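PDB 3K96: glycerol-3-phosphate dehydrogenase [NAD(P)+], which probably catalyses the NAD(P)H-dependent reduction of dihydroxyacetone phosphate to sn-glycerol 3-phosphate, the key precursor for phospholipid synthesis. Local coordinates for residues 33-38 with 94-99; 126-131 with 182-187; 170-175 with 195-200; 175-180 with 201-206. One frame throughout, in Å; residues are numbered along the deposited sequence. Where two conformers were deposited one is given.

The four contacts show how one mixed beta sheet is assembled from local pieces. Contact 1 packs a helix against strand 32-35, and contact 2 lays helix 183-193 against strand 128-131, their centres about 16 Å apart. Contacts 3 and 4 are successive halves of one parallel strand pair, 174-180 with 198-203; they share Ala175, and their centres lie about 15 Å apart. Helix 183-193, the connection between those two strands, brings contact 2 to about 12 Å from contact 4, centre to centre, where Ser186 CB touches Ser180 CB at 4.0 Å. The side chain of Ser163, predicted to bind substrate, is about 4 Å from those of Thr174 in contact 3 and Val176 in contact 4.

Contact 1: residues 33-38 with 94-99; sequences AILGAG and KASLEG
The first strand of the Rossmann-type nucleotide-binding fold, 32-35, meets the end of helix 93-97 here through Ala33 and Leu97. This strand runs into a glycine-rich turn whose Gly36 and Gly38 fit the GxGxxG pattern, consistent with the dinucleotide-binding role of the domain; the helix packs before that turn, at the strand itself. Ala33 CB points at the helix and meets the methyl Leu97 CD2 at 3.6 Å, with the carbonyl Ser96 O a little farther off. Leu97 holds CG anti to its carbonyl carbon (chi1 -61°); CD1 continues the extended chain, and the other methyl, CD2, is the one turned to the strand. Two residues along, Leu35 sends its own CD2 to the same methyl at a looser 4.3 Å, so that one leucine branch serves both strand residues. Flanking this apolar patch, Ile103 of the neighbouring strand 102-105 touches both leucines. No hydrogen bond joins the two segments: Ser96 OG turns back to Leu93 O within its own helix, and Ser96 O accepts from Arg56 NH1. While bonded there, Ser96 OG also rests against Leu35 CD2 at 4.1 Å, a van der Waals contact.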
loop_
_atom_site.group_PDB
_atom_site.type_symbol
_atom_site.label_atom_id
_atom_site.label_comp_id
_atom_site.label_asym_id
_atom_site.label_seq_id
_atom_site.Cartn_x
_atom_site.Cartn_y
_atom_site.Cartn_z
ATOM N N ALA A 33 5.097 14.237 -29.917
ATOM C CA ALA A 33 4.527 13.013 -30.453
ATOM C C ALA A 33 4.398 11.972 -29.341
ATOM O O ALA A 33 5.331 11.775 -28.545
ATOM C CB ALA A 33 5.397 12.451 -31.613
ATOM N N ILE A 34 3.230 11.332 -29.284
ATOM C CA ILE A 34 2.990 10.233 -28.346
ATOM C C ILE A 34 2.775 8.961 -29.156
ATOM O O ILE A 34 1.813 8.856 -29.915
ATOM C CB ILE A 34 1.774 10.499 -27.441
ATOM C CG1 ILE A 34 2.093 11.659 -26.485
ATOM C CG2 ILE A 34 1.403 9.231 -26.694
ATOM C CD1 ILE A 34 0.948 12.124 -25.623
ATOM N N LEU A 35 3.689 8.008 -28.990
ATOM C CA LEU A 35 3.666 6.747 -29.702
ATOM C C LEU A 35 3.029 5.695 -28.791
ATOM O O LEU A 35 3.612 5.314 -27.775
ATOM C CB LEU A 35 5.105 6.334 -30.088
ATOM C CG LEU A 35 5.962 7.393 -30.819
ATOM C CD1 LEU A 35 7.330 6.815 -31.241
ATOM C CD2 LEU A 35 5.235 8.008 -32.024
ATOM N N GLY A 36 1.835 5.248 -29.163
ATOM C CA GLY A 36 1.049 4.282 -28.364
ATOM C C GLY A 36 -0.288 4.911 -28.004
ATOM O O GLY A 36 -0.370 5.815 -27.150
ATOM N N ALA A 37 -1.348 4.427 -28.638
ATOM C CA ALA A 37 -2.662 4.977 -28.418
ATOM C C ALA A 37 -3.522 4.098 -27.533
ATOM O O ALA A 37 -4.731 3.930 -27.770
ATOM C CB ALA A 37 -3.343 5.257 -29.757
ATOM N N GLY A 38 -2.899 3.490 -26.529
ATOM C CA GLY A 38 -3.653 2.722 -25.536
ATOM C C GLY A 38 -4.311 3.747 -24.605
ATOM O O GLY A 38 -4.263 4.980 -24.856
ATOM N N LYS A 94 6.724 7.879 -39.537
ATOM C CA LYS A 94 7.572 8.915 -40.116
ATOM C C LYS A 94 6.864 10.264 -40.104
ATOM O O LYS A 94 7.429 11.264 -39.663
ATOM C CB LYS A 94 7.978 8.537 -41.549
ATOM C CG LYS A 94 8.954 9.532 -42.234
ATOM C CD LYS A 94 9.327 9.040 -43.631
ATOM C CE LYS A 94 10.137 10.065 -44.418
ATOM N NZ LYS A 94 11.459 10.347 -43.795
ATOM N N ALA A 95 5.623 10.288 -40.586
ATOM C CA ALA A 95 4.838 11.522 -40.643
ATOM C C ALA A 95 4.608 12.094 -39.254
ATOM O O ALA A 95 4.624 13.299 -39.059
ATOM C CB ALA A 95 3.514 11.257 -41.310
ATOM N N SER A 96 4.397 11.230 -38.273
ATOM C CA SER A 96 4.127 11.719 -36.922
ATOM C C SER A 96 5.363 12.396 -36.317
ATOM O O SER A 96 5.240 13.337 -35.523
ATOM C CB SER A 96 3.612 10.584 -36.022
ATOM O OG SER A 96 4.624 9.632 -35.754
ATOM N N LEU A 97 6.551 11.931 -36.712
ATOM C CA LEU A 97 7.795 12.481 -36.188
ATOM C C LEU A 97 8.403 13.599 -37.052
ATOM O O LEU A 97 9.378 14.213 -36.661
ATOM C CB LEU A 97 8.817 11.364 -35.979
ATOM C CG LEU A 97 8.386 10.279 -34.972
ATOM C CD1 LEU A 97 9.509 9.307 -34.799
ATOM C CD2 LEU A 97 7.987 10.875 -33.626
ATOM N N GLU A 98 7.833 13.873 -38.217
ATOM C CA GLU A 98 8.369 14.953 -39.068
ATOM C C GLU A 98 8.032 16.304 -38.410
ATOM O O GLU A 98 6.876 16.614 -38.178
ATOM C CB GLU A 98 7.793 14.845 -40.483
ATOM C CG GLU A 98 8.463 15.745 -41.533
ATOM C CD GLU A 98 9.907 15.352 -41.834
ATOM O OE1 GLU A 98 10.237 14.141 -41.755
ATOM O OE2 GLU A 98 10.706 16.260 -42.171
ATOM N N GLY A 99 9.054 17.095 -38.087
ATOM C CA GLY A 99 8.856 18.391 -37.425
ATOM C C GLY A 99 8.717 18.261 -35.905
ATOM O O GLY A 99 8.384 19.219 -35.208
#

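Contact 2: residues 126-131 with 182-187; sequences KTRIAW and NSQFSK
Arg128, on the central strand 128-131, lays its aliphatic chain along the face of Phe185 from the first turn of helix 183-193, a strand-to-helix contact on one side of the Rossmann-type sheet. Its CB begins the contact, sitting over the ring 3.6 Å from the Phe185 centroid and only 17° off the normal, a CH-pi interaction. CD comes next, 3.6 Å from Phe185 CD1. The chain then bends at chi3 (-68°), which keeps the guanidinium close to the CD1 rim: NE and CZ each approach CD1 at 3.4 Å, and CD1 lies over one guanidinium face toward its rim. The two planes are 33° apart, so the guanidinium meets the ring obliquely at that rim, not in a parallel stack. The two side chains run past each other in opposite directions, and NH1 at the tip ends beside Phe185 CA. There it donates to a water at 2.9 Å, which in turn donates to Asn182 OD1 at 2.8 Å. That same oxygen caps the helix from the N-cap residue Asn182, accepting in its carbonyl plane from Phe185 N at 2.9 Å. Beyond the arginine, Ala130 CB touches Phe185 CZ, while Ile129 O lies in the ring plane at its edge. Asp102 and Asp188 form salt bridges with NE and NH2 of Arg128. Carboxylates and water thus hold the arginine's charge, which would tend to fix the guanidinium's rotation, while its CB and CD cover the aromatic ring.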
loop_
_atom_site.group_PDB
_atom_site.type_symbol
_atom_site.label_atom_id
_atom_site.label_comp_id
_atom_site.label_asym_id
_atom_site.label_seq_id
_atom_site.Cartn_x
_atom_site.Cartn_y
_atom_site.Cartn_z
ATOM N N LYS A 126 18.705 16.476 -32.301
ATOM C CA LYS A 126 18.198 16.937 -31.010
ATOM C C LYS A 126 16.993 16.141 -30.467
ATOM O O LYS A 126 16.278 16.592 -29.582
ATOM C CB LYS A 126 17.869 18.410 -31.063
ATOM C CG LYS A 126 16.781 18.812 -32.027
ATOM C CD LYS A 126 16.607 20.307 -31.872
ATOM C CE LYS A 126 15.527 20.864 -32.725
ATOM N NZ LYS A 126 15.484 22.340 -32.523
ATOM N N THR A 127 16.790 14.956 -30.995
ATOM C CA THR A 127 15.704 14.118 -30.546
ATOM C C THR A 127 15.859 13.756 -29.066
ATOM O O THR A 127 16.961 13.446 -28.603
ATOM C CB THR A 127 15.633 12.836 -31.371
ATOM O OG1 THR A 127 15.230 13.175 -32.692
ATOM C CG2 THR A 127 14.618 11.818 -30.759
ATOM N N ARG A 128 14.746 13.850 -28.335
ATOM C CA ARG A 128 14.677 13.481 -26.923
ATOM C C ARG A 128 13.546 12.487 -26.787
ATOM O O ARG A 128 12.474 12.679 -27.358
ATOM C CB ARG A 128 14.451 14.706 -26.049
ATOM C CG ARG A 128 15.510 15.772 -26.276
ATOM C CD ARG A 128 15.412 16.862 -25.256
ATOM N NE ARG A 128 14.215 17.682 -25.378
ATOM C CZ ARG A 128 13.976 18.737 -24.611
ATOM N NH1 ARG A 128 14.841 19.083 -23.669
ATOM N NH2 ARG A 128 12.880 19.442 -24.779
ATOM N N ILE A 129 13.787 11.446 -26.001
ATOM C CA ILE A 129 12.854 10.344 -25.864
ATOM C C ILE A 129 12.429 10.074 -24.429
ATOM O O ILE A 129 13.244 9.800 -23.565
ATOM C CB ILE A 129 13.473 9.055 -26.474
ATOM C CG1 ILE A 129 13.668 9.233 -27.986
ATOM C CG2 ILE A 129 12.569 7.806 -26.247
ATOM C CD1 ILE A 129 14.476 8.140 -28.600
ATOM N N ALA A 130 11.130 10.170 -24.187
ATOM C CA ALA A 130 10.577 9.876 -22.869
ATOM C C ALA A 130 9.649 8.706 -23.060
ATOM O O ALA A 130 9.229 8.453 -24.175
ATOM C CB ALA A 130 9.829 11.080 -22.309
ATOM N N TRP A 131 9.372 7.950 -21.988
ATOM C CA TRP A 131 8.421 6.847 -22.076
ATOM C C TRP A 131 7.596 6.694 -20.787
ATOM O O TRP A 131 8.027 7.062 -19.682
ATOM C CB TRP A 131 9.092 5.507 -22.419
ATOM C CG TRP A 131 10.087 5.074 -21.391
ATOM C CD1 TRP A 131 9.844 4.314 -20.276
ATOM C CD2 TRP A 131 11.468 5.397 -21.364
ATOM N NE1 TRP A 131 11.005 4.150 -19.555
ATOM C CE2 TRP A 131 12.017 4.810 -20.207
ATOM C CE3 TRP A 131 12.303 6.135 -22.209
ATOM C CZ2 TRP A 131 13.358 4.934 -19.877
ATOM C CZ3 TRP A 131 13.640 6.261 -21.877
ATOM C CH2 TRP A 131 14.154 5.663 -20.719
ATOM N N ASN A 182 18.766 13.972 -18.144
ATOM C CA ASN A 182 19.079 15.318 -18.676
ATOM C C ASN A 182 18.252 16.381 -17.939
ATOM O O ASN A 182 17.024 16.345 -17.971
ATOM C CB ASN A 182 18.843 15.315 -20.190
ATOM C CG ASN A 182 19.229 16.628 -20.864
ATOM O OD1 ASN A 182 18.541 17.628 -20.734
ATOM N ND2 ASN A 182 20.295 16.598 -21.632
ATOM N N SER A 183 18.919 17.324 -17.268
ATOM C CA SER A 183 18.195 18.341 -16.500
ATOM C C SER A 183 17.313 19.246 -17.356
ATOM O O SER A 183 16.226 19.627 -16.935
ATOM C CB SER A 183 19.145 19.185 -15.654
ATOM O OG SER A 183 20.028 19.923 -16.465
ATOM N N GLN A 184 17.756 19.582 -18.558
ATOM C CA GLN A 184 16.948 20.434 -19.415
ATOM C C GLN A 184 15.676 19.675 -19.862
ATOM O O GLN A 184 14.597 20.260 -19.986
ATOM C CB GLN A 184 17.748 20.860 -20.639
ATOM C CG GLN A 184 17.032 21.837 -21.522
ATOM C CD GLN A 184 16.804 23.164 -20.830
ATOM O OE1 GLN A 184 17.739 23.770 -20.297
ATOM N NE2 GLN A 184 15.565 23.633 -20.849
ATOM N N PHE A 185 15.798 18.376 -20.101
ATOM C CA PHE A 185 14.648 17.585 -20.575
ATOM C C PHE A 185 13.649 17.451 -19.452
ATOM O O PHE A 185 12.448 17.603 -19.662
ATOM C CB PHE A 185 15.127 16.242 -21.129
ATOM C CG PHE A 185 14.082 15.444 -21.876
ATOM C CD1 PHE A 185 13.114 16.058 -22.640
ATOM C CD2 PHE A 185 14.181 14.067 -21.928
ATOM C CE1 PHE A 185 12.200 15.326 -23.335
ATOM C CE2 PHE A 185 13.297 13.336 -22.645
ATOM C CZ PHE A 185 12.294 13.966 -23.352
ATOM N N SER A 186 14.140 17.173 -18.254
ATOM C CA SER A 186 13.275 17.087 -17.109
ATOM C C SER A 186 12.460 18.375 -16.967
ATOM O O SER A 186 11.233 18.350 -16.816
ATOM C CB SER A 186 14.114 16.868 -15.847
ATOM O OG SER A 186 13.300 16.869 -14.716
ATOM N N LYS A 187 13.151 19.500 -17.024
ATOM C CA LYS A 187 12.519 20.813 -16.888
ATOM C C LYS A 187 11.419 21.015 -17.940
ATOM O O LYS A 187 10.294 21.399 -17.610
ATOM C CB LYS A 187 13.583 21.913 -17.003
ATOM C CG LYS A 187 13.126 23.276 -16.595
ATOM C CD LYS A 187 14.254 24.332 -16.633
ATOM C CE LYS A 187 13.717 25.688 -16.111
ATOM N NZ LYS A 187 14.728 26.809 -16.025
HETATM O O HOH W 1 17.604 18.455 -23.277
#

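Contact 3: residues 170-175 with 195-200; sequences ANLPTA and GQRFRV
Arg197 NE donates to Asn171 O at 2.8 Å in an almost straight bond (176°), with the oxygen lying in the guanidinium plane. Two backbone bonds set the parallel register beside it: Thr174 N to Arg197 O at 2.8 Å, and Arg199 N to Thr174 O at 2.9 Å. Asn171 closes the preceding helix with a Schellman motif, and the arginine grips the carbonyl of this closing residue. Bends at chi2 and chi3 (-82° and -85°) fold the arginine back over the 171-173 turn, and its guanidinium has Pro173 CD over one face, 3.6 Å from NH2. Proline and arginine lie side by side, pointing the same way. The Asn171 amide crosses this chain at about a right angle, OD1 resting 3.4 Å from Arg197 CB. Past the turn, Thr174 CG2 reaches the Phe198 ring at 4.0 Å from CE1, and Thr174 OG1 donates to Leu172 O at 3.1 Å from above the carbonyl plane. This pairing opens the beta-alpha-beta unit made by strand 174-180, helix 183-193 and strand 198-203. Helix 165-169 covers the Thr174 and Phe198 side through Val168, and Trp40 of helix 39-49, predicted to bind NADPH, packs on Phe198. From the second subunit, Asn234 hydrogen-bonds Thr174 OG1 and Leu349 packs against Pro173 and Arg199, so this end of the strand pair also lies at the dimer interface.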
loop_
_atom_site.group_PDB
_atom_site.type_symbol
_atom_site.label_atom_id
_atom_site.label_comp_id
_atom_site.label_asym_id
_atom_site.label_seq_id
_atom_site.Cartn_x
_atom_site.Cartn_y
_atom_site.Cartn_z
ATOM N N ALA A 170 -10.533 11.853 -16.510
ATOM C CA ALA A 170 -11.595 12.504 -15.763
ATOM C C ALA A 170 -11.082 13.679 -14.968
ATOM O O ALA A 170 -11.847 14.349 -14.302
ATOM C CB ALA A 170 -12.321 11.481 -14.827
ATOM N N ASN A 171 -9.785 13.922 -15.023
ATOM C CA ASN A 171 -9.174 15.040 -14.321
ATOM C C ASN A 171 -9.225 14.922 -12.789
ATOM O O ASN A 171 -9.291 15.926 -12.096
ATOM C CB ASN A 171 -9.778 16.373 -14.767
ATOM C CG ASN A 171 -8.932 17.564 -14.368
ATOM O OD1 ASN A 171 -7.709 17.526 -14.453
ATOM N ND2 ASN A 171 -9.585 18.639 -13.961
ATOM N N LEU A 172 -9.196 13.691 -12.287
ATOM C CA LEU A 172 -9.110 13.439 -10.846
ATOM C C LEU A 172 -7.633 13.593 -10.410
ATOM O O LEU A 172 -6.730 13.317 -11.199
ATOM C CB LEU A 172 -9.635 12.043 -10.528
ATOM C CG LEU A 172 -11.136 11.898 -10.754
ATOM C CD1 LEU A 172 -11.601 10.444 -10.633
ATOM C CD2 LEU A 172 -11.956 12.823 -9.803
ATOM N N PRO A 173 -7.378 14.043 -9.160
ATOM C CA PRO A 173 -6.001 14.272 -8.687
ATOM C C PRO A 173 -5.117 13.054 -8.841
ATOM O O PRO A 173 -5.476 11.943 -8.407
ATOM C CB PRO A 173 -6.189 14.650 -7.207
ATOM C CG PRO A 173 -7.567 15.177 -7.131
ATOM C CD PRO A 173 -8.355 14.336 -8.092
ATOM N N THR A 174 -3.967 13.286 -9.465
ATOM C CA THR A 174 -3.008 12.257 -9.770
ATOM C C THR A 174 -1.618 12.792 -9.553
ATOM O O THR A 174 -1.361 13.994 -9.788
ATOM C CB THR A 174 -3.157 11.837 -11.241
ATOM O OG1 THR A 174 -4.469 11.279 -11.431
ATOM C CG2 THR A 174 -2.095 10.808 -11.646
ATOM N N ALA A 175 -0.717 11.916 -9.090
ATOM C CA ALA A 175 0.681 12.299 -8.877
ATOM C C ALA A 175 1.583 11.210 -9.431
ATOM O O ALA A 175 1.356 10.035 -9.177
ATOM C CB ALA A 175 0.949 12.549 -7.396
ATOM N N GLY A 195 0.635 20.271 -13.511
ATOM C CA GLY A 195 -0.488 21.155 -13.384
ATOM C C GLY A 195 -1.352 20.791 -12.217
ATOM O O GLY A 195 -1.134 19.781 -11.549
ATOM N N GLN A 196 -2.310 21.656 -11.946
ATOM C CA GLN A 196 -3.269 21.505 -10.857
ATOM C C GLN A 196 -3.652 20.068 -10.394
ATOM O O GLN A 196 -3.307 19.696 -9.278
ATOM C CB GLN A 196 -4.514 22.359 -11.170
ATOM C CG GLN A 196 -4.921 22.408 -12.661
ATOM C CD GLN A 196 -3.885 23.098 -13.572
ATOM O OE1 GLN A 196 -3.005 23.826 -13.108
ATOM N NE2 GLN A 196 -3.998 22.863 -14.872
ATOM N N ARG A 197 -4.353 19.289 -11.225
ATOM C CA ARG A 197 -4.780 17.934 -10.860
ATOM C C ARG A 197 -3.855 16.818 -11.302
ATOM O O ARG A 197 -4.009 15.684 -10.844
ATOM C CB ARG A 197 -6.153 17.660 -11.460
ATOM C CG ARG A 197 -7.165 18.720 -11.149
ATOM C CD ARG A 197 -7.814 18.581 -9.807
ATOM N NE ARG A 197 -8.954 17.673 -9.870
ATOM C CZ ARG A 197 -9.894 17.585 -8.937
ATOM N NH1 ARG A 197 -9.848 18.361 -7.863
ATOM N NH2 ARG A 197 -10.892 16.732 -9.085
ATOM N N PHE A 198 -2.945 17.112 -12.228
ATOM C CA PHE A 198 -1.968 16.121 -12.701
ATOM C C PHE A 198 -0.612 16.668 -12.338
ATOM O O PHE A 198 -0.090 17.578 -13.004
ATOM C CB PHE A 198 -2.072 15.887 -14.209
ATOM C CG PHE A 198 -1.223 14.751 -14.696
ATOM C CD1 PHE A 198 -1.691 13.450 -14.638
ATOM C CD2 PHE A 198 0.053 14.974 -15.168
ATOM C CE1 PHE A 198 -0.909 12.389 -15.083
ATOM C CE2 PHE A 198 0.837 13.925 -15.619
ATOM C CZ PHE A 198 0.351 12.623 -15.571
ATOM N N ARG A 199 -0.046 16.115 -11.276
ATOM C CA ARG A 199 1.193 16.618 -10.733
ATOM C C ARG A 199 2.367 15.679 -10.981
ATOM O O ARG A 199 2.259 14.466 -10.802
ATOM C CB ARG A 199 0.991 16.910 -9.257
ATOM C CG ARG A 199 -0.253 17.762 -9.022
ATOM C CD ARG A 199 -0.430 18.189 -7.577
ATOM N NE ARG A 199 0.458 19.293 -7.229
ATOM C CZ ARG A 199 0.224 20.572 -7.549
ATOM N NH1 ARG A 199 1.084 21.521 -7.195
ATOM N NH2 ARG A 199 -0.862 20.909 -8.235
ATOM N N VAL A 200 3.485 16.272 -11.397
ATOM C CA VAL A 200 4.675 15.529 -11.791
ATOM C C VAL A 200 5.832 15.979 -10.952
ATOM O O VAL A 200 6.173 17.155 -10.941
ATOM C CB VAL A 200 4.986 15.781 -13.289
ATOM C CG1 VAL A 200 6.201 15.012 -13.723
ATOM C CG2 VAL A 200 3.786 15.411 -14.130
#

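Contact 4: residues 175-180 with 201-206; sequences AVSLAS and YKNDDM
Tyr201 O is gripped twice: Leu178 N donates to it at 2.9 Å, and a water donates at 3.0 Å. The same water hydrogen-bonds Ser177 OG at 2.9 Å, linking that hydroxyl to the neighbouring strand. On either side of this carbonyl along the strand, Tyr201 N bonds to Val176 O in a nearly straight bond (169°), while Asn203 N reaches Leu178 O at 2.9 Å from above the carbonyl plane. These alternating bonds are the parallel ladder of the beta-alpha-beta unit, in which strand 198-203 forms the sheet's outer edge within this chain and helix 183-193 supplies the crossover. With CG anti to its carbonyl carbon (chi1 -60°), the Tyr201 ring lies back along the strand, and Ala175 CB meets it in plane at the edge, 3.9 Å from CE2. Leu264 of helix 264-275 covers Ala175, Ser177 and Tyr201 on this face. Farther along, Asn203 and Ser177 touch through their CB atoms, and Asn203 OD1 accepts from Asp205 N, forming an Asx turn ahead of the next helix. Asp205 then N-caps helix 206-228 through OD1, bonded to Gly208 N. Just beyond it Met206 CB packs on Ala179 CB at 4.0 Å.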
loop_
_atom_site.group_PDB
_atom_site.type_symbol
_atom_site.label_atom_id
_atom_site.label_comp_id
_atom_site.label_asym_id
_atom_site.label_seq_id
_atom_site.Cartn_x
_atom_site.Cartn_y
_atom_site.Cartn_z
ATOM N N ALA A 175 -0.717 11.916 -9.090
ATOM C CA ALA A 175 0.681 12.299 -8.877
ATOM C C ALA A 175 1.583 11.210 -9.431
ATOM O O ALA A 175 1.356 10.035 -9.177
ATOM C CB ALA A 175 0.949 12.549 -7.396
ATOM N N VAL A 176 2.588 11.604 -10.224
ATOM C CA VAL A 176 3.536 10.670 -10.814
ATOM C C VAL A 176 4.955 11.211 -10.686
ATOM O O VAL A 176 5.164 12.402 -10.441
ATOM C CB VAL A 176 3.266 10.392 -12.303
ATOM C CG1 VAL A 176 1.935 9.661 -12.504
ATOM C CG2 VAL A 176 3.319 11.717 -13.120
ATOM N N SER A 177 5.934 10.323 -10.813
ATOM C CA SER A 177 7.331 10.736 -10.763
ATOM C C SER A 177 7.853 10.859 -12.187
ATOM O O SER A 177 7.356 10.210 -13.099
ATOM C CB SER A 177 8.190 9.718 -10.008
ATOM O OG SER A 177 7.786 9.585 -8.648
ATOM N N LEU A 178 8.854 11.704 -12.362
ATOM C CA LEU A 178 9.508 11.849 -13.652
ATOM C C LEU A 178 11.019 11.906 -13.417
ATOM O O LEU A 178 11.522 12.806 -12.737
ATOM C CB LEU A 178 8.993 13.072 -14.381
ATOM C CG LEU A 178 9.457 13.229 -15.818
ATOM C CD1 LEU A 178 8.427 14.043 -16.615
ATOM C CD2 LEU A 178 10.853 13.838 -15.898
ATOM N N ALA A 179 11.711 10.885 -13.927
ATOM C CA ALA A 179 13.159 10.757 -13.830
ATOM C C ALA A 179 13.788 10.880 -15.203
ATOM O O ALA A 179 13.293 10.313 -16.180
ATOM C CB ALA A 179 13.547 9.409 -13.208
ATOM N N SER A 180 14.914 11.572 -15.251
ATOM C CA SER A 180 15.611 11.835 -16.478
ATOM C C SER A 180 17.118 11.817 -16.327
ATOM O O SER A 180 17.648 11.988 -15.242
ATOM C CB SER A 180 15.199 13.222 -16.979
ATOM O OG SER A 180 15.806 13.499 -18.223
ATOM N N TYR A 201 6.429 15.038 -10.239
ATOM C CA TYR A 201 7.519 15.347 -9.346
ATOM C C TYR A 201 8.856 14.782 -9.836
ATOM O O TYR A 201 8.948 13.625 -10.203
ATOM C CB TYR A 201 7.182 14.836 -7.950
ATOM C CG TYR A 201 5.908 15.467 -7.407
ATOM C CD1 TYR A 201 5.919 16.763 -6.884
ATOM C CD2 TYR A 201 4.703 14.785 -7.424
ATOM C CE1 TYR A 201 4.765 17.350 -6.391
ATOM C CE2 TYR A 201 3.535 15.365 -6.921
ATOM C CZ TYR A 201 3.569 16.652 -6.418
ATOM O OH TYR A 201 2.420 17.245 -5.917
ATOM N N LYS A 202 9.863 15.655 -9.863
ATOM C CA LYS A 202 11.206 15.323 -10.272
ATOM C C LYS A 202 11.746 14.209 -9.385
ATOM O O LYS A 202 11.527 14.196 -8.180
ATOM C CB LYS A 202 12.086 16.565 -10.158
ATOM C CG LYS A 202 13.512 16.414 -10.662
ATOM C CD LYS A 202 14.275 17.756 -10.585
ATOM C CE LYS A 202 15.631 17.720 -11.314
ATOM N NZ LYS A 202 16.702 16.942 -10.631
ATOM N N ASN A 203 12.428 13.269 -10.012
ATOM C CA ASN A 203 13.038 12.153 -9.334
ATOM C C ASN A 203 14.387 11.936 -10.034
ATOM O O ASN A 203 14.505 12.037 -11.245
ATOM C CB ASN A 203 12.092 10.942 -9.364
ATOM C CG ASN A 203 12.725 9.676 -8.846
ATOM O OD1 ASN A 203 13.824 9.326 -9.237
ATOM N ND2 ASN A 203 12.001 8.946 -8.014
ATOM N N ASP A 204 15.405 11.674 -9.233
ATOM C CA ASP A 204 16.767 11.530 -9.699
ATOM C C ASP A 204 17.192 10.082 -9.998
ATOM O O ASP A 204 18.359 9.830 -10.262
ATOM C CB ASP A 204 17.686 12.009 -8.557
ATOM C CG ASP A 204 17.640 11.057 -7.310
ATOM O OD1 ASP A 204 16.533 10.646 -6.877
ATOM O OD2 ASP A 204 18.717 10.724 -6.754
ATOM N N ASP A 205 16.262 9.141 -9.991
ATOM C CA ASP A 205 16.629 7.742 -10.091
ATOM C C ASP A 205 15.918 7.004 -11.201
ATOM O O ASP A 205 15.027 6.188 -10.954
ATOM C CB ASP A 205 16.296 7.115 -8.728
ATOM C CG ASP A 205 16.565 5.630 -8.669
ATOM O OD1 ASP A 205 17.409 5.111 -9.439
ATOM O OD2 ASP A 205 15.923 4.980 -7.817
ATOM N N MET A 206 16.325 7.263 -12.435
ATOM C CA MET A 206 15.683 6.623 -13.570
ATOM C C MET A 206 15.703 5.085 -13.450
ATOM O O MET A 206 14.703 4.414 -13.672
ATOM C CB MET A 206 16.347 7.092 -14.856
ATOM C CG MET A 206 15.809 6.501 -16.115
ATOM S SD MET A 206 16.443 7.365 -17.609
ATOM C CE MET A 206 15.808 8.971 -17.392
HETATM O O HOH W 2 9.050 11.978 -7.731
#